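Local structure of alpha-glucosidase ([Eubacterium] rectale, 6PNR) at residues Asp37-Met40 with Phe45-Thr48; Thr135-Val140 with Phe439-Gly444; Met578-Asp583 with Asp619-Leu624; Gly627-Gly632 with Tyr648-Glu653. The protein hydrolyses alpha-glycosidic bonds as a family 31 glycoside hydrolase, and as a sulfoquinovosidase probably releases sulfoquinovose from sulfolipid-derived glycosides. One frame throughout, in Å; residues are numbered along the deposited sequence.

Interaction 1 (Asp37-Met40 with Phe45-Thr48); sequences DVDM and FKIT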
loop_
_atom_site.group_PDB
_atom_site.type_symbol
_atom_site.label_atom_id
_atom_site.label_comp_id
_atom_site.label_asym_id
_atom_site.label_seq_id
_atom_site.Cartn_x
_atom_site.Cartn_y
_atom_site.Cartn_z
ATOM N N ASP A 37 12.469 -4.884 -7.442
ATOM C CA ASP A 37 12.978 -3.669 -6.814
ATOM C C ASP A 37 12.875 -3.872 -5.306
ATOM O O ASP A 37 11.769 -3.983 -4.765
ATOM C CB ASP A 37 12.198 -2.430 -7.266
ATOM C CG ASP A 37 12.748 -1.137 -6.668
ATOM O OD1 ASP A 37 13.856 -0.710 -7.054
ATOM O OD2 ASP A 37 12.068 -0.551 -5.806
ATOM N N VAL A 38 14.024 -3.945 -4.642
ATOM C CA VAL A 38 14.118 -4.217 -3.211
ATOM C C VAL A 38 14.620 -2.940 -2.548
ATOM O O VAL A 38 15.789 -2.569 -2.709
ATOM C CB VAL A 38 15.047 -5.405 -2.916
ATOM C CG1 VAL A 38 15.148 -5.676 -1.410
ATOM C CG2 VAL A 38 14.566 -6.646 -3.636
ATOM N N ASP A 39 13.735 -2.262 -1.817
ATOM C CA ASP A 39 14.055 -1.012 -1.125
ATOM C C ASP A 39 14.259 -1.311 0.362
ATOM O O ASP A 39 13.295 -1.593 1.078
ATOM C CB ASP A 39 12.933 0.005 -1.333
ATOM C CG ASP A 39 13.221 1.347 -0.678
ATOM O OD1 ASP A 39 14.385 1.599 -0.291
ATOM O OD2 ASP A 39 12.273 2.149 -0.550
ATOM N N MET A 40 15.504 -1.234 0.824
ATOM C CA MET A 40 15.865 -1.590 2.191
ATOM C C MET A 40 16.111 -0.354 3.052
ATOM O O MET A 40 16.855 0.544 2.653
ATOM C CB MET A 40 17.115 -2.450 2.199
ATOM C CG MET A 40 17.516 -2.843 3.583
ATOM S SD MET A 40 19.212 -3.377 3.675
ATOM C CE MET A 40 19.221 -3.869 5.413
ATOM N N PHE A 45 12.121 -3.983 4.329
ATOM C CA PHE A 45 12.313 -4.214 2.893
ATOM C C PHE A 45 10.991 -3.986 2.167
ATOM O O PHE A 45 10.055 -4.778 2.312
ATOM C CB PHE A 45 12.831 -5.634 2.599
ATOM C CG PHE A 45 14.248 -5.898 3.074
ATOM C CD1 PHE A 45 14.502 -6.262 4.391
ATOM C CD2 PHE A 45 15.318 -5.802 2.195
ATOM C CE1 PHE A 45 15.792 -6.493 4.831
ATOM C CE2 PHE A 45 16.615 -6.049 2.627
ATOM C CZ PHE A 45 16.855 -6.385 3.940
ATOM N N LYS A 46 10.921 -2.921 1.377
ATOM C CA LYS A 46 9.821 -2.718 0.444
ATOM C C LYS A 46 10.215 -3.371 -0.875
ATOM O O LYS A 46 11.143 -2.911 -1.550
ATOM C CB LYS A 46 9.525 -1.231 0.264
ATOM C CG LYS A 46 8.405 -0.925 -0.723
ATOM C CD LYS A 46 8.227 0.586 -0.919
ATOM C CE LYS A 46 7.447 0.888 -2.195
ATOM N NZ LYS A 46 6.293 -0.056 -2.368
ATOM N N ILE A 47 9.532 -4.456 -1.224
ATOM C CA ILE A 47 9.868 -5.270 -2.383
ATOM C C ILE A 47 8.719 -5.203 -3.383
ATOM O O ILE A 47 7.564 -5.483 -3.037
ATOM C CB ILE A 47 10.163 -6.725 -1.975
ATOM C CG1 ILE A 47 11.469 -6.783 -1.169
ATOM C CG2 ILE A 47 10.246 -7.628 -3.210
ATOM C CD1 ILE A 47 11.802 -8.154 -0.652
ATOM N N THR A 48 9.035 -4.826 -4.617
ATOM C CA THR A 48 8.101 -4.909 -5.728
ATOM C C THR A 48 8.771 -5.658 -6.872
ATOM O O THR A 48 9.995 -5.793 -6.916
ATOM C CB THR A 48 7.654 -3.525 -6.206
ATOM O OG1 THR A 48 8.812 -2.769 -6.583
ATOM C CG2 THR A 48 6.904 -2.792 -5.105
#

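Interaction 2 (Thr135-Val140 with Phe439-Gly444); sequences TSEPGV and FMRAGG. With 9VH ([(3~{S},4~{R},5~{R})-4,5-bis(oxidanyl)piperidin-3-yl]methanesulfonic acid), chain C.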
loop_
_atom_site.group_PDB
_atom_site.type_symbol
_atom_site.label_atom_id
_atom_site.label_comp_id
_atom_site.label_asym_id
_atom_site.label_seq_id
_atom_site.Cartn_x
_atom_site.Cartn_y
_atom_site.Cartn_z
ATOM N N THR A 135 12.916 -12.817 5.139
ATOM C CA THR A 135 13.162 -12.460 6.533
ATOM C C THR A 135 13.448 -10.963 6.632
ATOM O O THR A 135 14.123 -10.383 5.778
ATOM C CB THR A 135 14.307 -13.297 7.128
ATOM O OG1 THR A 135 14.515 -12.927 8.499
ATOM C CG2 THR A 135 15.614 -13.139 6.347
ATOM N N SER A 136 12.865 -10.320 7.640
ATOM C CA SER A 136 13.015 -8.875 7.785
ATOM C C SER A 136 12.558 -8.496 9.186
ATOM O O SER A 136 12.026 -9.322 9.929
ATOM C CB SER A 136 12.203 -8.110 6.728
ATOM O OG SER A 136 10.812 -8.110 7.046
ATOM N N GLU A 137 12.751 -7.233 9.534
ATOM C CA GLU A 137 12.026 -6.720 10.685
ATOM C C GLU A 137 10.539 -7.020 10.491
ATOM O O GLU A 137 10.008 -6.832 9.384
ATOM C CB GLU A 137 12.265 -5.213 10.835
ATOM C CG GLU A 137 13.670 -4.867 11.317
ATOM C CD GLU A 137 13.836 -5.063 12.817
ATOM O OE1 GLU A 137 12.821 -5.230 13.528
ATOM O OE2 GLU A 137 14.989 -5.078 13.285
ATOM N N PRO A 138 9.845 -7.507 11.522
ATOM C CA PRO A 138 8.444 -7.913 11.354
ATOM C C PRO A 138 7.462 -6.757 11.323
ATOM O O PRO A 138 6.273 -6.988 11.063
ATOM C CB PRO A 138 8.203 -8.796 12.586
ATOM C CG PRO A 138 9.065 -8.137 13.632
ATOM C CD PRO A 138 10.321 -7.731 12.899
ATOM N N GLY A 139 7.905 -5.536 11.580
ATOM C CA GLY A 139 7.003 -4.402 11.652
ATOM C C GLY A 139 6.695 -4.012 13.090
ATOM O O GLY A 139 6.660 -4.849 14.001
ATOM N N VAL A 140 6.483 -2.718 13.303
ATOM C CA VAL A 140 6.007 -2.188 14.577
ATOM C C VAL A 140 4.544 -1.815 14.404
ATOM O O VAL A 140 4.218 -0.900 13.634
ATOM C CB VAL A 140 6.822 -0.971 15.036
ATOM C CG1 VAL A 140 6.277 -0.471 16.363
ATOM C CG2 VAL A 140 8.306 -1.327 15.142
ATOM N N PHE A 439 18.891 -18.330 22.280
ATOM C CA PHE A 439 17.567 -18.183 21.692
ATOM C C PHE A 439 17.615 -17.180 20.556
ATOM O O PHE A 439 18.269 -16.139 20.661
ATOM C CB PHE A 439 16.498 -17.802 22.748
ATOM C CG PHE A 439 16.993 -16.886 23.844
ATOM C CD1 PHE A 439 17.713 -17.384 24.923
ATOM C CD2 PHE A 439 16.690 -15.523 23.814
ATOM C CE1 PHE A 439 18.145 -16.540 25.938
ATOM C CE2 PHE A 439 17.123 -14.670 24.827
ATOM C CZ PHE A 439 17.842 -15.164 25.877
ATOM N N MET A 440 16.941 -17.521 19.458
ATOM C CA MET A 440 16.953 -16.737 18.233
ATOM C C MET A 440 15.543 -16.286 17.875
ATOM O O MET A 440 14.557 -16.971 18.166
ATOM C CB MET A 440 17.541 -17.552 17.079
ATOM C CG MET A 440 18.850 -18.263 17.430
ATOM S SD MET A 440 19.565 -19.072 15.998
ATOM C CE MET A 440 19.932 -17.675 14.934
ATOM N N ARG A 441 15.448 -15.122 17.237
ATOM C CA ARG A 441 14.177 -14.663 16.697
ATOM C C ARG A 441 14.063 -14.872 15.189
ATOM O O ARG A 441 12.952 -15.013 14.681
ATOM C CB ARG A 441 13.968 -13.173 17.015
ATOM C CG ARG A 441 14.951 -12.244 16.313
ATOM C CD ARG A 441 14.691 -10.751 16.614
ATOM N NE ARG A 441 15.376 -9.892 15.652
ATOM C CZ ARG A 441 15.368 -8.556 15.683
ATOM N NH1 ARG A 441 14.697 -7.906 16.628
ATOM N NH2 ARG A 441 16.016 -7.869 14.752
ATOM N N ALA A 442 15.177 -14.898 14.459
ATOM C CA ALA A 442 15.154 -15.151 13.027
ATOM C C ALA A 442 15.410 -16.628 12.735
ATOM O O ALA A 442 15.990 -17.359 13.543
ATOM C CB ALA A 442 16.191 -14.294 12.300
ATOM N N GLY A 443 14.983 -17.062 11.555
ATOM C CA GLY A 443 15.220 -18.450 11.202
ATOM C C GLY A 443 14.872 -18.730 9.754
ATOM O O GLY A 443 14.478 -17.841 8.994
ATOM N N GLY A 444 15.026 -19.999 9.397
ATOM C CA GLY A 444 14.761 -20.487 8.062
ATOM C C GLY A 444 14.745 -21.997 8.108
ATOM O O GLY A 444 14.831 -22.594 9.181
HETATM O O1 9VH C . 19.013 -2.552 20.965
HETATM S S1 9VH C . 19.831 -3.621 20.418
HETATM O O2 9VH C . 19.596 -3.755 19.002
HETATM O O3 9VH C . 21.216 -3.462 20.787
HETATM C C1 9VH C . 19.240 -5.089 21.215
HETATM C C2 9VH C . 17.795 -5.468 20.864
HETATM C C3 9VH C . 17.786 -6.042 19.456
HETATM N N1 9VH C . 16.576 -6.738 19.020
HETATM C C4 9VH C . 16.133 -7.742 19.988
HETATM C C5 9VH C . 15.937 -7.101 21.353
HETATM O O4 9VH C . 15.499 -8.111 22.259
HETATM C C6 9VH C . 17.248 -6.503 21.845
HETATM O O5 9VH C . 17.075 -5.913 23.131
#

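Interaction 3 (Met578-Asp583 with Asp619-Leu624); sequences MHYESD and DEWVHL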
loop_
_atom_site.group_PDB
_atom_site.type_symbol
_atom_site.label_atom_id
_atom_site.label_comp_id
_atom_site.label_asym_id
_atom_site.label_seq_id
_atom_site.Cartn_x
_atom_site.Cartn_y
_atom_site.Cartn_z
ATOM N N MET A 578 -4.327 -30.797 16.791
ATOM C CA MET A 578 -3.292 -31.822 16.843
ATOM C C MET A 578 -3.733 -33.018 17.672
ATOM O O MET A 578 -3.241 -34.128 17.452
ATOM C CB MET A 578 -1.993 -31.252 17.407
ATOM C CG MET A 578 -0.843 -32.238 17.385
ATOM S SD MET A 578 0.746 -31.446 17.636
ATOM C CE MET A 578 1.086 -30.841 15.979
ATOM N N HIS A 579 -4.645 -32.818 18.625
ATOM C CA HIS A 579 -5.145 -33.914 19.443
ATOM C C HIS A 579 -6.647 -34.102 19.329
ATOM O O HIS A 579 -7.184 -35.036 19.933
ATOM C CB HIS A 579 -4.778 -33.708 20.914
ATOM C CG HIS A 579 -3.314 -33.814 21.186
ATOM N ND1 HIS A 579 -2.618 -34.996 21.046
ATOM C CD2 HIS A 579 -2.412 -32.887 21.590
ATOM C CE1 HIS A 579 -1.348 -34.791 21.352
ATOM N NE2 HIS A 579 -1.195 -33.519 21.676
ATOM N N TYR A 580 -7.343 -33.235 18.590
ATOM C CA TYR A 580 -8.775 -33.376 18.338
ATOM C C TYR A 580 -9.009 -33.149 16.849
ATOM O O TYR A 580 -9.552 -32.123 16.438
ATOM C CB TYR A 580 -9.574 -32.408 19.207
ATOM C CG TYR A 580 -9.243 -32.585 20.667
ATOM C CD1 TYR A 580 -9.834 -33.605 21.412
ATOM C CD2 TYR A 580 -8.313 -31.765 21.298
ATOM C CE1 TYR A 580 -9.532 -33.782 22.743
ATOM C CE2 TYR A 580 -7.999 -31.938 22.640
ATOM C CZ TYR A 580 -8.613 -32.953 23.356
ATOM O OH TYR A 580 -8.307 -33.146 24.686
ATOM N N GLU A 581 -8.589 -34.120 16.033
ATOM C CA GLU A 581 -8.572 -33.899 14.589
ATOM C C GLU A 581 -9.960 -33.855 13.969
ATOM O O GLU A 581 -10.096 -33.376 12.839
ATOM C CB GLU A 581 -7.747 -34.973 13.890
ATOM C CG GLU A 581 -6.323 -35.036 14.363
ATOM C CD GLU A 581 -5.447 -35.818 13.422
ATOM O OE1 GLU A 581 -5.988 -36.316 12.417
ATOM O OE2 GLU A 581 -4.226 -35.932 13.681
ATOM N N SER A 582 -10.983 -34.354 14.659
ATOM C CA SER A 582 -12.346 -34.338 14.136
ATOM C C SER A 582 -13.110 -33.080 14.519
ATOM O O SER A 582 -14.259 -32.915 14.093
ATOM C CB SER A 582 -13.122 -35.565 14.632
ATOM O OG SER A 582 -12.435 -36.756 14.296
ATOM N N ASP A 583 -12.510 -32.201 15.321
ATOM C CA ASP A 583 -13.190 -31.016 15.831
ATOM C C ASP A 583 -13.032 -29.899 14.805
ATOM O O ASP A 583 -11.925 -29.392 14.597
ATOM C CB ASP A 583 -12.619 -30.627 17.192
ATOM C CG ASP A 583 -13.439 -29.565 17.892
ATOM O OD1 ASP A 583 -13.958 -28.659 17.206
ATOM O OD2 ASP A 583 -13.556 -29.632 19.134
ATOM N N ASP A 619 -13.917 -33.430 25.733
ATOM C CA ASP A 619 -13.012 -34.199 26.582
ATOM C C ASP A 619 -13.406 -33.899 28.018
ATOM O O ASP A 619 -14.261 -33.046 28.274
ATOM C CB ASP A 619 -11.547 -33.845 26.311
ATOM C CG ASP A 619 -10.608 -34.999 26.579
ATOM O OD1 ASP A 619 -10.925 -35.829 27.454
ATOM O OD2 ASP A 619 -9.556 -35.073 25.911
ATOM N N GLU A 620 -12.772 -34.594 28.958
ATOM C CA GLU A 620 -13.015 -34.370 30.382
ATOM C C GLU A 620 -11.991 -33.370 30.906
ATOM O O GLU A 620 -10.832 -33.719 31.136
ATOM C CB GLU A 620 -12.955 -35.688 31.144
ATOM C CG GLU A 620 -14.119 -36.582 30.815
ATOM C CD GLU A 620 -15.436 -35.915 31.151
ATOM O OE1 GLU A 620 -15.768 -35.844 32.358
ATOM O OE2 GLU A 620 -16.122 -35.438 30.214
ATOM N N TRP A 621 -12.429 -32.131 31.132
ATOM C CA TRP A 621 -11.542 -31.031 31.480
ATOM C C TRP A 621 -11.796 -30.556 32.902
ATOM O O TRP A 621 -12.928 -30.584 33.394
ATOM C CB TRP A 621 -11.723 -29.847 30.532
ATOM C CG TRP A 621 -11.356 -30.087 29.108
ATOM C CD1 TRP A 621 -12.216 -30.254 28.057
ATOM C CD2 TRP A 621 -10.032 -30.141 28.554
ATOM N NE1 TRP A 621 -11.510 -30.422 26.892
ATOM C CE2 TRP A 621 -10.168 -30.353 27.167
ATOM C CE3 TRP A 621 -8.745 -30.029 29.098
ATOM C CZ2 TRP A 621 -9.064 -30.468 26.309
ATOM C CZ3 TRP A 621 -7.647 -30.159 28.246
ATOM C CH2 TRP A 621 -7.815 -30.364 26.867
ATOM N N VAL A 622 -10.726 -30.107 33.553
ATOM C CA VAL A 622 -10.779 -29.523 34.888
ATOM C C VAL A 622 -10.145 -28.139 34.818
ATOM O O VAL A 622 -8.978 -28.014 34.436
ATOM C CB VAL A 622 -10.048 -30.384 35.933
ATOM C CG1 VAL A 622 -10.193 -29.751 37.320
ATOM C CG2 VAL A 622 -10.572 -31.832 35.924
ATOM N N HIS A 623 -10.907 -27.108 35.181
ATOM C CA HIS A 623 -10.354 -25.760 35.287
ATOM C C HIS A 623 -9.315 -25.712 36.403
ATOM O O HIS A 623 -9.587 -26.123 37.536
ATOM C CB HIS A 623 -11.468 -24.749 35.547
ATOM C CG HIS A 623 -11.000 -23.330 35.587
ATOM N ND1 HIS A 623 -11.082 -22.551 36.720
ATOM C CD2 HIS A 623 -10.451 -22.543 34.629
ATOM C CE1 HIS A 623 -10.604 -21.347 36.461
ATOM N NE2 HIS A 623 -10.213 -21.315 35.200
ATOM N N LEU A 624 -8.121 -25.203 36.082
ATOM C CA LEU A 624 -6.972 -25.389 36.969
ATOM C C LEU A 624 -7.177 -24.725 38.326
ATOM O O LEU A 624 -6.817 -25.295 39.364
ATOM C CB LEU A 624 -5.701 -24.852 36.305
ATOM C CG LEU A 624 -4.439 -24.845 37.177
ATOM C CD1 LEU A 624 -4.037 -26.271 37.582
ATOM C CD2 LEU A 624 -3.295 -24.152 36.446
#

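Interaction 4 (Gly627-Gly632 with Tyr648-Glu653); sequences GEEYHG and YRKNSE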
loop_
_atom_site.group_PDB
_atom_site.type_symbol
_atom_site.label_atom_id
_atom_site.label_comp_id
_atom_site.label_asym_id
_atom_site.label_seq_id
_atom_site.Cartn_x
_atom_site.Cartn_y
_atom_site.Cartn_z
ATOM N N GLY A 627 -11.057 -26.204 39.947
ATOM C CA GLY A 627 -11.413 -27.604 39.981
ATOM C C GLY A 627 -12.715 -27.945 39.290
ATOM O O GLY A 627 -13.064 -29.130 39.217
ATOM N N GLU A 628 -13.440 -26.954 38.777
ATOM C CA GLU A 628 -14.700 -27.216 38.098
ATOM C C GLU A 628 -14.471 -28.020 36.821
ATOM O O GLU A 628 -13.503 -27.796 36.093
ATOM C CB GLU A 628 -15.406 -25.906 37.774
ATOM C CG GLU A 628 -16.810 -26.099 37.227
ATOM C CD GLU A 628 -17.601 -24.806 37.195
ATOM O OE1 GLU A 628 -17.005 -23.739 37.472
ATOM O OE2 GLU A 628 -18.818 -24.861 36.897
ATOM N N GLU A 629 -15.373 -28.966 36.556
ATOM C CA GLU A 629 -15.267 -29.875 35.426
ATOM C C GLU A 629 -16.074 -29.369 34.238
ATOM O O GLU A 629 -17.161 -28.808 34.399
ATOM C CB GLU A 629 -15.743 -31.277 35.809
ATOM C CG GLU A 629 -15.049 -31.831 37.032
ATOM C CD GLU A 629 -15.255 -33.318 37.184
ATOM O OE1 GLU A 629 -16.036 -33.901 36.397
ATOM O OE2 GLU A 629 -14.624 -33.906 38.086
ATOM N N TYR A 630 -15.533 -29.574 33.044
ATOM C CA TYR A 630 -16.200 -29.202 31.809
ATOM C C TYR A 630 -16.000 -30.323 30.808
ATOM O O TYR A 630 -14.980 -31.013 30.831
ATOM C CB TYR A 630 -15.656 -27.889 31.232
ATOM C CG TYR A 630 -15.807 -26.698 32.146
ATOM C CD1 TYR A 630 -16.941 -25.908 32.093
ATOM C CD2 TYR A 630 -14.811 -26.359 33.052
ATOM C CE1 TYR A 630 -17.086 -24.810 32.911
ATOM C CE2 TYR A 630 -14.947 -25.263 33.884
ATOM C CZ TYR A 630 -16.090 -24.489 33.802
ATOM O OH TYR A 630 -16.253 -23.392 34.608
ATOM N N HIS A 631 -16.970 -30.495 29.918
ATOM C CA HIS A 631 -16.963 -31.635 29.020
ATOM C C HIS A 631 -16.854 -31.256 27.551
ATOM O O HIS A 631 -16.930 -32.141 26.694
ATOM C CB HIS A 631 -18.218 -32.488 29.259
ATOM C CG HIS A 631 -18.467 -32.782 30.709
ATOM N ND1 HIS A 631 -17.896 -33.855 31.361
ATOM C CD2 HIS A 631 -19.209 -32.130 31.637
ATOM C CE1 HIS A 631 -18.280 -33.854 32.626
ATOM N NE2 HIS A 631 -19.077 -32.818 32.820
ATOM N N GLY A 632 -16.661 -29.980 27.230
ATOM C CA GLY A 632 -16.527 -29.553 25.849
ATOM C C GLY A 632 -17.508 -28.455 25.494
ATOM O O GLY A 632 -18.598 -28.357 26.060
ATOM N N TYR A 648 -6.876 -28.751 32.508
ATOM C CA TYR A 648 -6.153 -29.992 32.281
ATOM C C TYR A 648 -7.134 -31.150 32.121
ATOM O O TYR A 648 -8.268 -31.104 32.604
ATOM C CB TYR A 648 -5.138 -30.300 33.408
ATOM C CG TYR A 648 -5.719 -30.523 34.780
ATOM C CD1 TYR A 648 -6.080 -31.799 35.219
ATOM C CD2 TYR A 648 -5.878 -29.460 35.659
ATOM C CE1 TYR A 648 -6.609 -31.991 36.497
ATOM C CE2 TYR A 648 -6.393 -29.638 36.916
ATOM C CZ TYR A 648 -6.757 -30.901 37.337
ATOM O OH TYR A 648 -7.270 -31.047 38.603
ATOM N N ARG A 649 -6.677 -32.183 31.416
ATOM C CA ARG A 649 -7.459 -33.404 31.248
ATOM C C ARG A 649 -7.619 -34.123 32.582
ATOM O O ARG A 649 -6.633 -34.365 33.288
ATOM C CB ARG A 649 -6.784 -34.325 30.238
ATOM C CG ARG A 649 -6.745 -33.785 28.819
ATOM C CD ARG A 649 -6.064 -34.787 27.879
ATOM N NE ARG A 649 -6.585 -36.136 28.057
ATOM C CZ ARG A 649 -5.894 -37.152 28.574
ATOM N NH1 ARG A 649 -4.628 -36.987 28.951
ATOM N NH2 ARG A 649 -6.472 -38.339 28.704
ATOM N N LYS A 650 -8.865 -34.466 32.927
ATOM C CA LYS A 650 -9.137 -35.108 34.215
ATOM C C LYS A 650 -8.299 -36.366 34.413
ATOM O O LYS A 650 -7.824 -36.638 35.522
ATOM C CB LYS A 650 -10.621 -35.446 34.335
ATOM C CG LYS A 650 -10.992 -36.154 35.637
ATOM C CD LYS A 650 -12.500 -36.356 35.730
ATOM C CE LYS A 650 -12.923 -36.850 37.116
ATOM N NZ LYS A 650 -14.414 -36.933 37.239
ATOM N N ASN A 651 -8.084 -37.136 33.348
ATOM C CA ASN A 651 -7.358 -38.393 33.436
ATOM C C ASN A 651 -5.865 -38.235 33.183
ATOM O O ASN A 651 -5.191 -39.230 32.890
ATOM C CB ASN A 651 -7.957 -39.404 32.461
ATOM C CG ASN A 651 -9.420 -39.678 32.750
ATOM O OD1 ASN A 651 -9.828 -39.755 33.914
ATOM N ND2 ASN A 651 -10.224 -39.803 31.693
ATOM N N SER A 652 -5.337 -37.018 33.293
ATOM C CA SER A 652 -3.908 -36.801 33.110
ATOM C C SER A 652 -3.096 -37.487 34.198
ATOM O O SER A 652 -3.424 -37.407 35.383
ATOM C CB SER A 652 -3.581 -35.308 33.126
ATOM O OG SER A 652 -2.181 -35.134 33.283
ATOM N N GLU A 653 -1.994 -38.120 33.786
ATOM C CA GLU A 653 -1.037 -38.692 34.729
ATOM C C GLU A 653 -0.412 -37.639 35.630
ATOM O O GLU A 653 0.184 -37.984 36.660
ATOM C CB GLU A 653 0.068 -39.422 33.966
ATOM C CG GLU A 653 -0.420 -40.647 33.219
ATOM C CD GLU A 653 -0.778 -41.795 34.154
ATOM O OE1 GLU A 653 -0.107 -41.948 35.203
ATOM O OE2 GLU A 653 -1.733 -42.542 33.840
#

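Interaction 1 (Asp37-Met40 with Phe45-Thr48)
Asp-37 to Met-40 and Phe-45 to Thr-48 run antiparallel, their axes 4.5 Å apart at closest approach and 169° between directions; Asp-37/Thr-48 and Asp-39/Lys-46 are hydrogen-bonded pairs, Val-38/Ile-47 and Met-40/Phe-45 non-hydrogen-bonded ones. Four backbone bonds tie the strands, among them Asp-39 N to Lys-46 O at 2.7 Å. The apolar face carries the main side-chain contact. Met-40, its CG anti to the backbone N and its chain extended beyond, lies alongside Phe-45 and places CG over one face of the ring, 3.8 Å from the centroid and offset toward the rim. Its SD follows obliquely at 4.6 Å from the same centroid, a Met-aromatic contact. Val-38 CG1 comes to the edge of the ring, 3.6 Å from Phe-45 CD2, and also touches Ile-47 CG1 at 3.8 Å. Outside the hairpin, Trp-134 and His-412 meet Phe-45 edge-to-face. With an alanine at Phe-45, Met-40 would probably lose the surface its chain rests on, and a gap would be likely to open beside Val-38 and Trp-134. The pairing belongs to a beta hairpin, whose strands 29-41 and 44-56 lie at one side of a six-stranded antiparallel sheet in the N-terminal part of the enzyme.

Interaction 2 (Thr135-Val140 with Phe439-Gly444)
Glu-137 brings its carboxylate obliquely across the end of Arg-441, with OE2 3.3 Å from NH2 in a salt bridge whose hydrogen bond is weak, bent to 134° at the hydrogen. The chain of Glu-137 starts away from the partner segment and is turned back by a bend at chi2 (-79°), which brings OE2 to Arg-441; the carboxylate and guanidinium planes stand 88° apart. OE2 has a second partner in Tyr-394 OH. Arg-441 extends from CG to NE; NE makes a salt bridge with Glu-393, and Phe-391 meets Arg-441 in a cation-pi contact. NH1 of Arg-441 lies 3.3 Å from N1 of the bound aza-sugar. The 439-444 loop follows strand 437-439 of the TIM-barrel domain, where the loops after the strands form the active-site face; the 135-140 loop comes from the N-terminal part of the chain, following strand 130-133, and so adds a second-shell residue to the pocket. An alanine at Arg-441 is likely to leave Glu-137 and Glu-393 without their common cationic mate and to open a gap next to the inhibitor nitrogen. At the start of the 135-140 loop, Thr-135 OG1 comes no nearer than 4.4 Å to Ala-442 CB, while the hydroxyl itself is hydrogen-bonded to Asn-166 O.

Interaction 3 (Met578-Asp583 with Asp619-Leu624)
The nearest CA atoms of the two segments, those of Tyr-580 and Asp-619, are 9.3 Å apart, so side chains alone bridge the gap. Tyr-580 opens a type I beta turn that ends at Asp-583, closed by a 3.2 Å bond from Asp-583 N to Tyr-580 O, whereas Asp-619 lies just ahead of strand 621-623. The phenol reaches out of the turn with its CG anti to the carbonyl carbon (chi1 -55°) and donates from OH to Asp-619 OD2 at 2.6 Å. The bond thus ties a loop of the C-terminal domain to the residue pair just ahead of strand 621-623. OD2 sits at the edge of the tyrosine ring and in its plane, and it is met on its anti side; ring and carboxylate planes stand 80° apart. Trp-621 comes from the opposite direction, its CZ2 3.2 Å from Tyr-580 OH, and the two rings touch at Tyr-580 CZ and Trp-621 CZ2, 3.9 Å apart. The indole is itself held by a bond from NE1 to Pro-617 O, and the tyrosine ring also packs on Pro-617 and Leu-594. The other carboxylate oxygen of Asp-619, OD1, accepts Glu-620 N at 2.7 Å. With one oxygen bound to the backbone and the other to the phenol, rotation of the carboxylate is restrained, and the short phenol bond would probably be strengthened by a negative charge on the aspartate.

Interaction 4 (Gly627-Gly632 with Tyr648-Glu653)
Glu-629 and Lys-650 meet through their charged ends, with NZ donating to OE2 at 3.2 Å in a salt bridge. The ammonium comes to the syn side of OE2, 22° out of the carboxylate plane, and lies 3.5 Å from OE1 of Glu-629, so it leans toward both oxygens while bonding to one. Lys-650 CE also brushes OE2 of Glu-629, at 3.5 Å. Both chains are stretched out: Lys-650 has CG anti to its backbone N (chi1 179°) and stays extended to NZ, and Glu-629 is extended beyond CG, so that the two cross obliquely over a CA separation of 8.2 Å. Lys-650 also rests on Val-622 of strand 621-623. Backbone hydrogen bonds pair Lys-650 with Glu-620 and Tyr-630 with Trp-621, so this intervening strand sets the spacing of the ion pair. The lysine is the second residue of a type I beta turn from Arg-649 to Ser-652, closed by Ser-652 N to Arg-649 O at 3.0 Å. Asp-598 pins that turn through a salt bridge with Arg-649 NH1 and a hydrogen bond with Ser-652 OG. This surface contact joins strand 629-630, outermost in the six-stranded antiparallel sheet of the C-terminal domain, to the turn that follows strand 646-649; strand 621-623 runs between the two strands. Tyr-630 packs on strand 633-638, while Tyr-648 lies against helix 655-665, where its ring meets Phe-658.

How the interactions relate
Interaction 2 is the buried contact, a charged network beside the inhibitor; interactions 1 and 4 lie at the surface, and interaction 3 is partly buried. Interactions 1 and 2 touch where Phe-45 CD1 packs on Ser-136 CB at 3.8 Å, placing the hairpin against the loop that carries Glu-137, behind the pocket residue Arg-441. Interactions 3 and 4, centres about 9 Å apart, both reach the C-terminal sheet, through strand 621-623 and its neighbours 629-630 and 646-649: Glu-620 O and Lys-650 N are 2.8 Å apart, probably hydrogen-bonded, and Glu-620 OE2 pairs with His-631 ND1. Interaction 1 relies on backbone pairing and apolar packing, interaction 3 on a phenol-carboxylate bond, and interaction 4 on a surface ion pair.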